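Local coordinates for transferrin binding protein B (PDB 3PQU) that probably binds host transferrin at the bacterial surface, as an outer-membrane lipoprotein serving iron acquisition, at residues K386-V391 against L405-G410; Q366-A371 against K379-N384; G277-E282 against N293-G298; W176-D181 against K316-V321; G435-V440 against A564-E569. All coordinates share one frame; numbering follows the deposited sequence.

In the fold
The five contacts lie in the C-lobe handle and the two barrels of this two-lobed protein. Contacts 1 and 2 belong to the C-lobe handle, their centres 10 Å apart. They are joined within one sheet: strand 376-383 of contact 2 pairs with strand 386-393 of contact 1, with Ala390 O 2.8 Å from Lys379 N and Met388 O 2.8 Å from Val381 N. Contacts 3 and 4 belong to the N-lobe barrel, with centres 12 Å apart; contact 3 joins chain neighbours, whereas contact 4 brings together the barrel's ends. Contact 5 is the corresponding closure in the C-lobe barrel, its centre about 51 Å from that of contact 4. Contact 2 approaches contact 3 to about 8 Å between nearest atoms.

Contact 1. Residues K386-V391 against L405-G410; sequences KTMVAV and LWQKEG
Val389 and Trp406 form the tight centre of this antiparallel beta hairpin, strands 386-393 and 400-409 of the C-lobe handle domain. Val389 CG1 sits over one face of the indole, 3.5 Å from the centroid of the Trp406 five-membered ring, a CH-pi contact displaced toward the rim. CG2 touches the six-membered ring near CZ2 and CH2. Val389 chi1 of 34° departs from a staggered position, suggesting some strain. The pair also exchanges backbone bonds: Val389 N gives to Trp406 O at 3.0 Å, nearly straight at 178°, and Trp406 N gives to Val389 O. Buried under the methyl, Trp406 NE1 finds no partner in the model. On the other face Met388 bends at each torsion and lays CE 3.4 Å from Trp406 O and 3.9 Å from Leu405 CD1, while Ala390 CB meets the same leucine methyl. Past this centre Lys408 N still bonds Thr387 O, but the side chains fit loosely. Lys386 CB and CG cross Gln407 CG and its amide carbon CD at about a right angle, and Lys386 NZ leaves for Asp364. Lys408 CG grazes Thr387 CG2, but its NZ leads away to a hydrogen bond with Gly410 O at 2.9 Å.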
# COMPACT_ATOMS: atom_id res chain seq x y z
N LYS A 386 -12.57 -10.87 13.20
CA LYS A 386 -13.70 -9.96 13.02
C LYS A 386 -14.53 -10.26 11.77
O LYS A 386 -14.00 -10.35 10.66
CB LYS A 386 -13.22 -8.51 12.98
CG LYS A 386 -12.54 -8.06 14.26
CD LYS A 386 -11.39 -7.11 13.96
CE LYS A 386 -10.33 -7.80 13.11
NZ LYS A 386 -9.12 -6.94 12.92
N THR A 387 -15.83 -10.44 11.96
CA THR A 387 -16.72 -10.57 10.82
C THR A 387 -17.06 -9.18 10.33
O THR A 387 -17.86 -8.47 10.94
CB THR A 387 -18.01 -11.30 11.18
OG1 THR A 387 -17.73 -12.66 11.49
CG2 THR A 387 -18.97 -11.25 10.00
N MET A 388 -16.43 -8.79 9.23
CA MET A 388 -16.68 -7.47 8.68
C MET A 388 -17.74 -7.56 7.60
O MET A 388 -17.77 -8.50 6.81
CB MET A 388 -15.39 -6.86 8.14
CG MET A 388 -14.27 -6.77 9.17
SD MET A 388 -14.71 -5.73 10.58
CE MET A 388 -15.17 -4.21 9.75
N VAL A 389 -18.62 -6.57 7.59
CA VAL A 389 -19.60 -6.43 6.53
C VAL A 389 -19.59 -5.01 5.94
O VAL A 389 -19.59 -4.00 6.66
CB VAL A 389 -21.00 -6.84 7.01
CG1 VAL A 389 -21.20 -6.48 8.46
CG2 VAL A 389 -22.07 -6.21 6.13
N ALA A 390 -19.56 -4.93 4.61
CA ALA A 390 -19.52 -3.65 3.92
C ALA A 390 -20.65 -3.58 2.91
O ALA A 390 -20.92 -4.54 2.19
CB ALA A 390 -18.19 -3.46 3.23
N VAL A 391 -21.31 -2.43 2.86
CA VAL A 391 -22.37 -2.21 1.89
C VAL A 391 -21.94 -1.09 0.95
O VAL A 391 -21.90 0.08 1.34
CB VAL A 391 -23.69 -1.87 2.59
CG1 VAL A 391 -24.79 -1.62 1.57
CG2 VAL A 391 -24.08 -2.99 3.54
N LEU A 405 -19.69 0.41 6.63
CA LEU A 405 -18.79 -0.65 7.03
C LEU A 405 -18.86 -0.81 8.53
O LEU A 405 -18.81 0.18 9.27
CB LEU A 405 -17.36 -0.33 6.60
CG LEU A 405 -16.29 -1.27 7.16
CD1 LEU A 405 -16.31 -2.62 6.43
CD2 LEU A 405 -14.94 -0.61 7.03
N TRP A 406 -19.00 -2.04 9.00
CA TRP A 406 -19.02 -2.30 10.43
C TRP A 406 -18.58 -3.71 10.75
O TRP A 406 -18.52 -4.58 9.88
CB TRP A 406 -20.41 -2.02 11.01
CG TRP A 406 -21.46 -3.06 10.69
CD1 TRP A 406 -21.75 -4.18 11.41
CD2 TRP A 406 -22.37 -3.05 9.58
NE1 TRP A 406 -22.78 -4.88 10.81
CE2 TRP A 406 -23.17 -4.20 9.69
CE3 TRP A 406 -22.58 -2.18 8.51
CZ2 TRP A 406 -24.17 -4.51 8.76
CZ3 TRP A 406 -23.57 -2.48 7.59
CH2 TRP A 406 -24.36 -3.63 7.72
N GLN A 407 -18.26 -3.94 12.02
CA GLN A 407 -18.07 -5.29 12.49
C GLN A 407 -19.39 -5.73 13.12
O GLN A 407 -20.00 -4.97 13.87
CB GLN A 407 -16.94 -5.38 13.51
CG GLN A 407 -16.65 -6.80 13.92
CD GLN A 407 -16.13 -6.89 15.33
OE1 GLN A 407 -15.51 -5.96 15.84
NE2 GLN A 407 -16.40 -8.02 15.99
N LYS A 408 -19.83 -6.94 12.79
CA LYS A 408 -21.06 -7.46 13.36
C LYS A 408 -20.75 -8.61 14.31
O LYS A 408 -19.80 -9.37 14.09
CB LYS A 408 -22.01 -7.93 12.26
CG LYS A 408 -21.77 -9.35 11.78
CD LYS A 408 -22.67 -9.69 10.60
CE LYS A 408 -24.13 -9.76 11.03
NZ LYS A 408 -24.39 -10.92 11.93
N GLU A 409 -21.54 -8.72 15.37
CA GLU A 409 -21.41 -9.83 16.30
C GLU A 409 -22.78 -10.26 16.79
O GLU A 409 -23.46 -9.52 17.51
CB GLU A 409 -20.50 -9.46 17.48
CG GLU A 409 -21.08 -8.42 18.43
CD GLU A 409 -20.58 -8.60 19.85
OE1 GLU A 409 -21.39 -8.47 20.79
OE2 GLU A 409 -19.38 -8.90 20.02
N GLY A 410 -23.21 -11.45 16.39
CA GLY A 410 -24.48 -11.99 16.83
C GLY A 410 -25.58 -11.85 15.80
O GLY A 410 -25.31 -11.70 14.61

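Contact 2. Residues Q366-A371 against K379-N384; sequences QKIDLA and KTVEIN
Lys379 NZ gives a hydrogen bond to Ala371 O at 2.9 Å, tying the turn after strand 366-369 to the neighbouring sheet. The contact is face-to-face packing of the two-stranded 360-363/366-369 hairpin on the C-lobe handle sheet. The acceptor is presented by an Asx turn: Asp369 OD1 takes the backbone N-H of Ala371 at 3.0 Å, met from above the carboxylate plane. Lys379 is bent at chi2 (-65°) and extended beyond it, which carries its methylene chain past Asp369 O, with CE 3.5 Å from that oxygen. Asp369 OD2 is 5.3 Å from Lys379 NZ, too far for an ion pair but near enough that the opposite charges may favour each other. The two strands run roughly antiparallel, 8.5 Å apart at the axes, and meet through side chains, each being hydrogen-bonded to another strand: Ile368 to Leu361, and Val381 to Met388. Ile368 is the apolar centre. Its CG1 lies anti to the carbonyl carbon (chi1 -50°), and with chi2 extended this carries CD1 to Val381 and Ile383. Strand 360-363 adds Ile363, which touches both Ile368 and Ile383. Ile368 CD1 crosses obliquely onto Val381 CG1 at 3.5 Å and onto Ile383 CD1 at 3.8 Å.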
# COMPACT_ATOMS: atom_id res chain seq x y z
N GLN A 366 -6.09 -8.18 3.47
CA GLN A 366 -7.08 -8.83 2.61
C GLN A 366 -7.83 -7.80 1.77
O GLN A 366 -8.28 -6.78 2.29
CB GLN A 366 -8.08 -9.63 3.45
CG GLN A 366 -8.09 -11.12 3.14
CD GLN A 366 -9.48 -11.73 3.20
OE1 GLN A 366 -9.91 -12.24 4.23
NE2 GLN A 366 -10.19 -11.69 2.07
N LYS A 367 -7.95 -8.07 0.47
CA LYS A 367 -8.68 -7.18 -0.43
C LYS A 367 -10.15 -7.61 -0.55
O LYS A 367 -10.44 -8.70 -1.03
CB LYS A 367 -8.04 -7.15 -1.82
CG LYS A 367 -6.61 -6.61 -1.85
CD LYS A 367 -6.04 -6.64 -3.27
CE LYS A 367 -4.66 -6.02 -3.36
NZ LYS A 367 -3.69 -6.72 -2.47
N ILE A 368 -11.06 -6.75 -0.10
CA ILE A 368 -12.49 -7.03 -0.21
C ILE A 368 -13.07 -6.40 -1.47
O ILE A 368 -13.16 -5.17 -1.57
CB ILE A 368 -13.26 -6.49 1.00
CG1 ILE A 368 -12.58 -6.94 2.30
CG2 ILE A 368 -14.72 -6.94 0.98
CD1 ILE A 368 -13.27 -6.43 3.54
N ASP A 369 -13.46 -7.24 -2.43
CA ASP A 369 -14.05 -6.77 -3.67
C ASP A 369 -15.41 -6.13 -3.40
O ASP A 369 -16.26 -6.75 -2.76
CB ASP A 369 -14.19 -7.91 -4.68
CG ASP A 369 -14.89 -7.49 -5.97
OD1 ASP A 369 -15.00 -6.27 -6.24
OD2 ASP A 369 -15.31 -8.39 -6.72
N LEU A 370 -15.61 -4.90 -3.87
CA LEU A 370 -16.85 -4.18 -3.56
C LEU A 370 -17.92 -4.23 -4.65
O LEU A 370 -19.04 -3.78 -4.44
CB LEU A 370 -16.54 -2.72 -3.24
CG LEU A 370 -15.64 -2.46 -2.04
CD1 LEU A 370 -15.44 -0.95 -1.84
CD2 LEU A 370 -16.23 -3.09 -0.79
N ALA A 371 -17.58 -4.77 -5.82
CA ALA A 371 -18.51 -4.79 -6.93
C ALA A 371 -19.52 -5.91 -6.76
O ALA A 371 -19.29 -6.87 -6.01
CB ALA A 371 -17.77 -4.91 -8.25
N LYS A 379 -21.24 -7.17 1.37
CA LYS A 379 -20.19 -8.17 1.44
C LYS A 379 -19.92 -8.52 2.90
O LYS A 379 -19.82 -7.64 3.76
CB LYS A 379 -18.91 -7.66 0.78
CG LYS A 379 -19.09 -7.15 -0.64
CD LYS A 379 -19.49 -8.26 -1.60
CE LYS A 379 -19.58 -7.74 -3.02
NZ LYS A 379 -19.86 -8.83 -3.99
N THR A 380 -19.80 -9.82 3.18
CA THR A 380 -19.50 -10.30 4.52
C THR A 380 -18.27 -11.18 4.46
O THR A 380 -18.20 -12.15 3.70
CB THR A 380 -20.67 -11.10 5.11
OG1 THR A 380 -21.81 -10.25 5.25
CG2 THR A 380 -20.29 -11.67 6.47
N VAL A 381 -17.28 -10.84 5.27
CA VAL A 381 -16.01 -11.52 5.20
C VAL A 381 -15.41 -11.67 6.59
O VAL A 381 -15.27 -10.70 7.34
CB VAL A 381 -15.06 -10.78 4.24
CG1 VAL A 381 -14.85 -9.35 4.70
CG2 VAL A 381 -13.73 -11.53 4.12
N GLU A 382 -15.11 -12.91 6.94
CA GLU A 382 -14.44 -13.19 8.19
C GLU A 382 -12.95 -12.91 8.02
O GLU A 382 -12.22 -13.69 7.43
CB GLU A 382 -14.67 -14.66 8.59
CG GLU A 382 -14.04 -15.05 9.91
CD GLU A 382 -14.86 -14.63 11.11
OE1 GLU A 382 -16.09 -14.51 10.96
OE2 GLU A 382 -14.28 -14.44 12.20
N ILE A 383 -12.51 -11.76 8.52
CA ILE A 383 -11.09 -11.42 8.52
C ILE A 383 -10.65 -11.58 9.94
O ILE A 383 -10.50 -10.61 10.68
CB ILE A 383 -10.84 -9.99 8.05
CG1 ILE A 383 -11.37 -9.80 6.63
CG2 ILE A 383 -9.35 -9.67 8.11
CD1 ILE A 383 -11.35 -8.37 6.17
N ASN A 384 -10.46 -12.83 10.32
CA ASN A 384 -10.42 -13.21 11.72
C ASN A 384 -9.60 -12.30 12.63
O ASN A 384 -8.53 -11.80 12.26
CB ASN A 384 -10.02 -14.68 11.86
CG ASN A 384 -10.99 -15.60 11.14
OD1 ASN A 384 -11.11 -15.56 9.92
ND2 ASN A 384 -11.69 -16.43 11.90

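Contact 3. Residues G277-E282 against N293-G298; sequences GKAKAE and NYLEGG
Lys278 and Asn293 are brought together by similar first torsions: each CG stands anti to its own carbonyl carbon, beside the backbone N. The lysine chain then runs extended until chi4 (-56°), where it bends and delivers its amine to the amide. The two side chains run alongside each other in the same direction, and Lys278 NZ bonds Asn293 OD1 at 3.1 Å. The donor stands well above the carbonyl plane of the amide and not on a lone pair, and Lys278 CD passes 4.0 Å from the same Asn293 OD1. Behind this polar pair the backbones meet at one antiparallel hydrogen-bonded pair, Gly277 with Leu295. Gly277 N gives to Leu295 O at 2.9 Å and Leu295 N to Gly277 O at 3.1 Å, the second donor again well out of the carbonyl plane. This is a beta hairpin of the N-lobe barrel, strands 274-281 and 292-300. The chain bends sharply at Asn293, and beyond it the segments splay apart; the directions of 277-281 and 294-298 are 121° apart. With CG anti to the backbone N, Leu295 lays CB 3.5 Å from Gly277 O, against the glycine backbone. Its CD1 reaches Ala279 CB at 4.3 Å, a loose apolar touch. Phe311 of the adjoining strand 306-312 packs on both Ala279 and Leu295, and Ile266 on strand 260-271 also touches the leucine.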
# COMPACT_ATOMS: atom_id res chain seq x y z
N GLY A 277 7.50 -3.56 -13.04
CA GLY A 277 8.47 -3.64 -14.12
C GLY A 277 9.44 -4.80 -14.05
O GLY A 277 9.08 -5.94 -13.70
N LYS A 278 10.70 -4.51 -14.36
CA LYS A 278 11.71 -5.53 -14.53
C LYS A 278 13.01 -5.08 -13.91
O LYS A 278 13.26 -3.89 -13.79
CB LYS A 278 11.98 -5.73 -16.03
CG LYS A 278 10.73 -5.99 -16.89
CD LYS A 278 11.13 -6.03 -18.37
CE LYS A 278 9.92 -6.29 -19.26
NZ LYS A 278 9.23 -7.54 -18.87
N ALA A 279 13.85 -6.05 -13.56
CA ALA A 279 15.22 -5.77 -13.15
C ALA A 279 16.12 -6.43 -14.18
O ALA A 279 15.98 -7.62 -14.44
CB ALA A 279 15.48 -6.34 -11.76
N LYS A 280 17.06 -5.67 -14.73
CA LYS A 280 17.97 -6.20 -15.74
C LYS A 280 19.36 -6.41 -15.15
O LYS A 280 19.99 -5.46 -14.70
CB LYS A 280 18.05 -5.24 -16.93
CG LYS A 280 17.58 -5.84 -18.25
CD LYS A 280 16.07 -6.01 -18.28
CE LYS A 280 15.60 -6.69 -19.56
NZ LYS A 280 14.11 -6.85 -19.57
N ALA A 281 19.83 -7.65 -15.17
CA ALA A 281 21.16 -7.96 -14.67
C ALA A 281 22.21 -7.25 -15.49
O ALA A 281 22.20 -7.34 -16.73
CB ALA A 281 21.40 -9.47 -14.71
N GLU A 282 23.14 -6.58 -14.82
CA GLU A 282 24.15 -5.82 -15.54
C GLU A 282 25.46 -6.56 -15.78
O GLU A 282 26.31 -6.08 -16.51
CB GLU A 282 24.41 -4.48 -14.85
CG GLU A 282 23.29 -3.48 -15.08
CD GLU A 282 23.17 -3.12 -16.54
OE1 GLU A 282 24.20 -3.11 -17.24
OE2 GLU A 282 22.04 -2.85 -17.00
N ASN A 293 11.42 -10.52 -14.49
CA ASN A 293 10.25 -9.89 -15.09
C ASN A 293 9.21 -9.53 -14.04
O ASN A 293 8.10 -9.13 -14.37
CB ASN A 293 9.55 -10.85 -16.05
CG ASN A 293 10.23 -10.95 -17.38
OD1 ASN A 293 10.86 -10.00 -17.84
ND2 ASN A 293 10.09 -12.10 -18.02
N TYR A 294 9.57 -9.72 -12.77
CA TYR A 294 8.60 -9.66 -11.67
C TYR A 294 9.00 -8.68 -10.58
O TYR A 294 9.22 -9.06 -9.43
CB TYR A 294 8.41 -11.06 -11.09
CG TYR A 294 7.95 -12.03 -12.16
CD1 TYR A 294 6.62 -12.08 -12.55
CD2 TYR A 294 8.86 -12.88 -12.78
CE1 TYR A 294 6.20 -12.96 -13.55
CE2 TYR A 294 8.44 -13.76 -13.78
CZ TYR A 294 7.12 -13.79 -14.15
OH TYR A 294 6.72 -14.66 -15.13
N LEU A 295 9.10 -7.41 -10.95
CA LEU A 295 9.41 -6.35 -10.00
C LEU A 295 8.13 -5.57 -9.71
O LEU A 295 7.42 -5.18 -10.63
CB LEU A 295 10.48 -5.42 -10.58
CG LEU A 295 10.91 -4.25 -9.68
CD1 LEU A 295 12.42 -3.99 -9.80
CD2 LEU A 295 10.10 -2.98 -9.98
N GLU A 296 7.85 -5.34 -8.42
CA GLU A 296 6.67 -4.58 -8.03
C GLU A 296 6.98 -3.89 -6.73
O GLU A 296 7.64 -4.45 -5.87
CB GLU A 296 5.46 -5.52 -7.84
CG GLU A 296 4.09 -4.81 -7.85
CD GLU A 296 3.69 -4.15 -6.53
OE1 GLU A 296 4.35 -4.37 -5.49
OE2 GLU A 296 2.67 -3.42 -6.52
N GLY A 297 6.53 -2.65 -6.61
CA GLY A 297 6.70 -1.89 -5.39
C GLY A 297 5.71 -0.73 -5.31
O GLY A 297 4.79 -0.63 -6.12
N GLY A 298 5.90 0.15 -4.33
CA GLY A 298 5.00 1.29 -4.17
C GLY A 298 5.62 2.52 -3.53
O GLY A 298 6.73 2.45 -2.97

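Contact 4. Residues W176-D181 against K316-V321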
# COMPACT_ATOMS: atom_id res chain seq x y z
N TRP A 176 19.37 -1.65 -1.16
CA TRP A 176 18.68 -2.86 -1.57
C TRP A 176 19.28 -4.00 -0.77
O TRP A 176 20.33 -3.84 -0.16
CB TRP A 176 18.75 -3.10 -3.10
CG TRP A 176 20.14 -3.31 -3.65
CD1 TRP A 176 21.16 -2.38 -3.73
CD2 TRP A 176 20.64 -4.50 -4.27
NE1 TRP A 176 22.27 -2.94 -4.34
CE2 TRP A 176 21.97 -4.24 -4.68
CE3 TRP A 176 20.08 -5.76 -4.54
CZ2 TRP A 176 22.76 -5.19 -5.31
CZ3 TRP A 176 20.87 -6.71 -5.18
CH2 TRP A 176 22.19 -6.42 -5.56
N ASP A 177 18.59 -5.15 -0.78
CA ASP A 177 19.02 -6.34 -0.02
C ASP A 177 18.46 -7.59 -0.72
O ASP A 177 17.54 -7.48 -1.53
CB ASP A 177 18.50 -6.30 1.41
CG ASP A 177 19.26 -5.31 2.27
OD1 ASP A 177 18.72 -4.22 2.56
OD2 ASP A 177 20.40 -5.63 2.63
N PHE A 178 19.01 -8.76 -0.41
CA PHE A 178 18.66 -9.96 -1.16
C PHE A 178 19.00 -11.26 -0.44
O PHE A 178 19.84 -11.27 0.45
CB PHE A 178 19.39 -9.95 -2.52
CG PHE A 178 20.91 -9.97 -2.39
CD1 PHE A 178 21.60 -11.18 -2.28
CD2 PHE A 178 21.64 -8.78 -2.35
CE1 PHE A 178 23.00 -11.23 -2.13
CE2 PHE A 178 23.05 -8.82 -2.23
CZ PHE A 178 23.73 -10.05 -2.12
N THR A 179 18.35 -12.34 -0.86
CA THR A 179 18.80 -13.69 -0.56
C THR A 179 18.72 -14.49 -1.86
O THR A 179 17.80 -14.29 -2.66
CB THR A 179 17.94 -14.40 0.53
OG1 THR A 179 18.45 -15.72 0.74
CG2 THR A 179 16.46 -14.52 0.10
N SER A 180 19.70 -15.37 -2.07
CA SER A 180 19.68 -16.34 -3.15
C SER A 180 18.90 -17.57 -2.69
O SER A 180 18.38 -17.61 -1.58
CB SER A 180 21.10 -16.78 -3.54
OG SER A 180 21.72 -17.56 -2.51
N ASP A 181 18.82 -18.58 -3.57
CA ASP A 181 18.44 -19.90 -3.13
C ASP A 181 19.71 -20.68 -2.79
O ASP A 181 20.81 -20.12 -2.82
CB ASP A 181 17.62 -20.65 -4.20
CG ASP A 181 18.41 -20.90 -5.49
OD1 ASP A 181 17.96 -21.73 -6.31
OD2 ASP A 181 19.45 -20.23 -5.68
N LYS A 316 14.43 -18.09 -10.49
CA LYS A 316 14.23 -18.31 -9.04
C LYS A 316 15.52 -18.36 -8.20
O LYS A 316 15.56 -18.95 -7.12
CB LYS A 316 13.39 -19.59 -8.83
CG LYS A 316 12.06 -19.59 -9.61
CD LYS A 316 11.23 -20.82 -9.29
CE LYS A 316 9.82 -20.70 -9.83
NZ LYS A 316 9.81 -20.16 -11.21
N SER A 317 16.58 -17.73 -8.69
CA SER A 317 17.86 -17.74 -8.00
C SER A 317 17.94 -16.68 -6.91
O SER A 317 18.84 -16.74 -6.08
CB SER A 317 18.99 -17.45 -8.99
OG SER A 317 18.78 -16.19 -9.63
N LEU A 318 17.01 -15.72 -6.91
CA LEU A 318 17.16 -14.51 -6.08
C LEU A 318 15.85 -13.80 -5.73
O LEU A 318 15.01 -13.53 -6.61
CB LEU A 318 18.08 -13.49 -6.78
CG LEU A 318 18.67 -12.41 -5.85
CD1 LEU A 318 19.95 -12.91 -5.25
CD2 LEU A 318 18.95 -11.12 -6.59
N PHE A 319 15.70 -13.49 -4.45
CA PHE A 319 14.64 -12.60 -3.97
C PHE A 319 15.34 -11.34 -3.45
O PHE A 319 16.22 -11.43 -2.60
CB PHE A 319 13.79 -13.27 -2.85
CG PHE A 319 12.77 -12.33 -2.20
CD1 PHE A 319 11.65 -11.90 -2.90
CD2 PHE A 319 12.97 -11.86 -0.91
CE1 PHE A 319 10.73 -11.02 -2.32
CE2 PHE A 319 12.05 -10.99 -0.30
CZ PHE A 319 10.93 -10.57 -1.02
N ALA A 320 14.95 -10.17 -3.97
CA ALA A 320 15.57 -8.89 -3.63
C ALA A 320 14.52 -7.88 -3.18
O ALA A 320 13.38 -7.93 -3.65
CB ALA A 320 16.33 -8.32 -4.83
N VAL A 321 14.90 -6.98 -2.27
CA VAL A 321 14.05 -5.87 -1.87
C VAL A 321 14.87 -4.57 -1.99
O VAL A 321 16.08 -4.61 -2.12
CB VAL A 321 13.52 -6.04 -0.43
CG1 VAL A 321 12.74 -7.34 -0.30
CG2 VAL A 321 14.68 -5.99 0.59
O HOH W 1 15.13 -21.59 -6.31
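Phe178 rests on the neighbouring strand through two side chains: its CD1 meets Leu318 CD1 obliquely at 3.8 Å, and its CB faces Ala320 CB at 4.2 Å. On the other face Thr179 CG2 comes up to the rim of the Phe319 ring, and Asp177 CB touches Val321 CG2 at 3.9 Å. Beneath them two reciprocal pairs of backbone bonds link Asp177 with Val321 and Thr179 with Phe319; Val321 N to Asp177 O is the shortest at 2.8 Å. A further bond, Asp181 N to Ser317 O, is bent to 139° as the strand pairing ends. These strands, 170-183 and 318-326, are the terminal partners that close the N-lobe beta barrel. Farther out, Phe178 is held edge-to-face by Phe289 and His229, and Leu318 is touched by Tyr264. The opposite face meets strand 150-157, where Ile153 touches Thr179, Phe319 and Val321. Asp177 is fixed by Ser204 and by a salt bridge to Arg116, and Trp176 NE1 by Tyr247 O.

Contact 5. Residues G435-V440 against A564-E569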
# COMPACT_ATOMS: atom_id res chain seq x y z
N GLY A 435 -18.23 23.68 -19.00
CA GLY A 435 -18.82 24.76 -18.25
C GLY A 435 -19.83 24.26 -17.23
O GLY A 435 -19.50 24.10 -16.06
N ASN A 436 -21.05 24.01 -17.67
CA ASN A 436 -22.13 23.62 -16.76
C ASN A 436 -22.65 22.20 -16.97
O ASN A 436 -23.09 21.84 -18.06
CB ASN A 436 -23.29 24.62 -16.85
CG ASN A 436 -23.43 25.47 -15.61
OD1 ASN A 436 -22.52 25.29 -14.67
ND2 ASN A 436 -24.36 26.27 -15.49
N TYR A 437 -22.60 21.40 -15.91
CA TYR A 437 -23.06 20.01 -15.97
C TYR A 437 -23.86 19.61 -14.73
O TYR A 437 -23.71 20.20 -13.66
CB TYR A 437 -21.87 19.06 -16.17
CG TYR A 437 -21.11 19.32 -17.45
CD1 TYR A 437 -21.36 18.58 -18.59
CD2 TYR A 437 -20.15 20.33 -17.51
CE1 TYR A 437 -20.67 18.83 -19.77
CE2 TYR A 437 -19.46 20.58 -18.69
CZ TYR A 437 -19.73 19.82 -19.81
OH TYR A 437 -19.04 20.06 -20.98
N LYS A 438 -24.72 18.60 -14.89
CA LYS A 438 -25.51 18.09 -13.78
C LYS A 438 -25.00 16.74 -13.29
O LYS A 438 -24.59 15.89 -14.08
CB LYS A 438 -26.98 17.97 -14.18
CG LYS A 438 -27.93 17.63 -13.04
CD LYS A 438 -28.09 18.80 -12.08
CE LYS A 438 -29.17 18.53 -11.04
NZ LYS A 438 -29.52 19.75 -10.27
N TYR A 439 -25.02 16.53 -11.97
CA TYR A 439 -24.61 15.27 -11.37
C TYR A 439 -25.70 14.76 -10.43
O TYR A 439 -26.14 15.50 -9.55
CB TYR A 439 -23.31 15.44 -10.57
CG TYR A 439 -22.05 15.63 -11.39
CD1 TYR A 439 -21.09 14.63 -11.46
CD2 TYR A 439 -21.81 16.81 -12.08
CE1 TYR A 439 -19.92 14.79 -12.19
CE2 TYR A 439 -20.65 16.98 -12.82
CZ TYR A 439 -19.71 15.97 -12.87
OH TYR A 439 -18.55 16.12 -13.61
N VAL A 440 -26.12 13.52 -10.61
CA VAL A 440 -27.08 12.92 -9.69
C VAL A 440 -26.58 11.60 -9.12
O VAL A 440 -25.96 10.80 -9.82
CB VAL A 440 -28.47 12.72 -10.33
CG1 VAL A 440 -28.92 13.98 -11.08
CG2 VAL A 440 -28.45 11.52 -11.26
N ALA A 564 -21.96 10.86 -7.06
CA ALA A 564 -22.86 11.16 -8.16
C ALA A 564 -22.20 11.08 -9.54
O ALA A 564 -20.99 11.26 -9.69
CB ALA A 564 -23.55 12.53 -7.97
N LYS A 565 -23.03 10.82 -10.55
CA LYS A 565 -22.57 10.65 -11.92
C LYS A 565 -23.06 11.79 -12.82
O LYS A 565 -24.19 12.27 -12.68
CB LYS A 565 -23.06 9.31 -12.47
CG LYS A 565 -22.28 8.84 -13.68
CD LYS A 565 -22.89 7.59 -14.28
CE LYS A 565 -22.00 7.02 -15.38
NZ LYS A 565 -20.68 6.53 -14.86
N ARG A 566 -22.20 12.21 -13.74
CA ARG A 566 -22.52 13.29 -14.66
C ARG A 566 -23.61 12.87 -15.65
O ARG A 566 -23.65 11.73 -16.09
CB ARG A 566 -21.26 13.72 -15.42
CG ARG A 566 -21.44 14.97 -16.26
CD ARG A 566 -20.10 15.52 -16.69
NE ARG A 566 -19.32 14.51 -17.41
CZ ARG A 566 -17.99 14.47 -17.41
NH1 ARG A 566 -17.28 15.36 -16.73
NH2 ARG A 566 -17.36 13.52 -18.10
N GLN A 567 -24.50 13.79 -16.01
CA GLN A 567 -25.61 13.45 -16.90
C GLN A 567 -25.42 14.01 -18.31
O GLN A 567 -24.58 14.88 -18.53
CB GLN A 567 -26.92 13.99 -16.32
CG GLN A 567 -27.14 13.62 -14.86
CD GLN A 567 -27.34 12.13 -14.67
OE1 GLN A 567 -28.38 11.58 -15.06
NE2 GLN A 567 -26.36 11.46 -14.07
N ILE A 568 -26.21 13.50 -19.25
CA ILE A 568 -26.25 14.06 -20.60
C ILE A 568 -27.66 14.48 -20.96
O ILE A 568 -28.61 14.19 -20.23
CB ILE A 568 -25.79 13.05 -21.67
CG1 ILE A 568 -26.83 11.93 -21.82
CG2 ILE A 568 -24.40 12.50 -21.36
CD1 ILE A 568 -26.56 11.00 -22.99
N GLU A 569 -27.77 15.17 -22.09
CA GLU A 569 -29.05 15.58 -22.65
C GLU A 569 -29.72 16.65 -21.79
O GLU A 569 -30.94 16.67 -21.63
CB GLU A 569 -29.98 14.38 -22.83
CG GLU A 569 -31.04 14.63 -23.89
CD GLU A 569 -32.26 13.75 -23.74
OE1 GLU A 569 -32.24 12.85 -22.87
OE2 GLU A 569 -33.25 13.97 -24.48
O HOH W 2 -25.21 17.52 -17.64
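Lys565 O receives two donors at this seam of the C-lobe beta barrel, where the first and last barrel strands, 436-448 and 557-568, meet. Val440 N reaches it at 3.1 Å across the strands and Gln567 NE2 at 2.7 Å from within its own, from opposite faces of the carbonyl plane. The amide is secured further: NE2 also meets Asp23 OD1, and Gln567 OE1 takes Arg461. Lys565 N returns a bond to Val440 O, and Gln567 N gives to Lys438 O at 2.9 Å. Arg566 runs alongside Tyr439. The arginine CG is anti to the backbone N (chi1 -172°), carrying the chain along the tyrosine, with CB over one ring face, 3.9 Å from the Tyr439 centroid. The Arg566 guanidinium is held by Glu24 through NH2 and by Thr541 O through NH1; Tyr439 OH bonds Ala542 O. Between Lys438 and Gln567 the return bond is replaced by water 2, which accepts from Lys438 N at 3.0 Å and donates to Gln567 O at 2.9 Å.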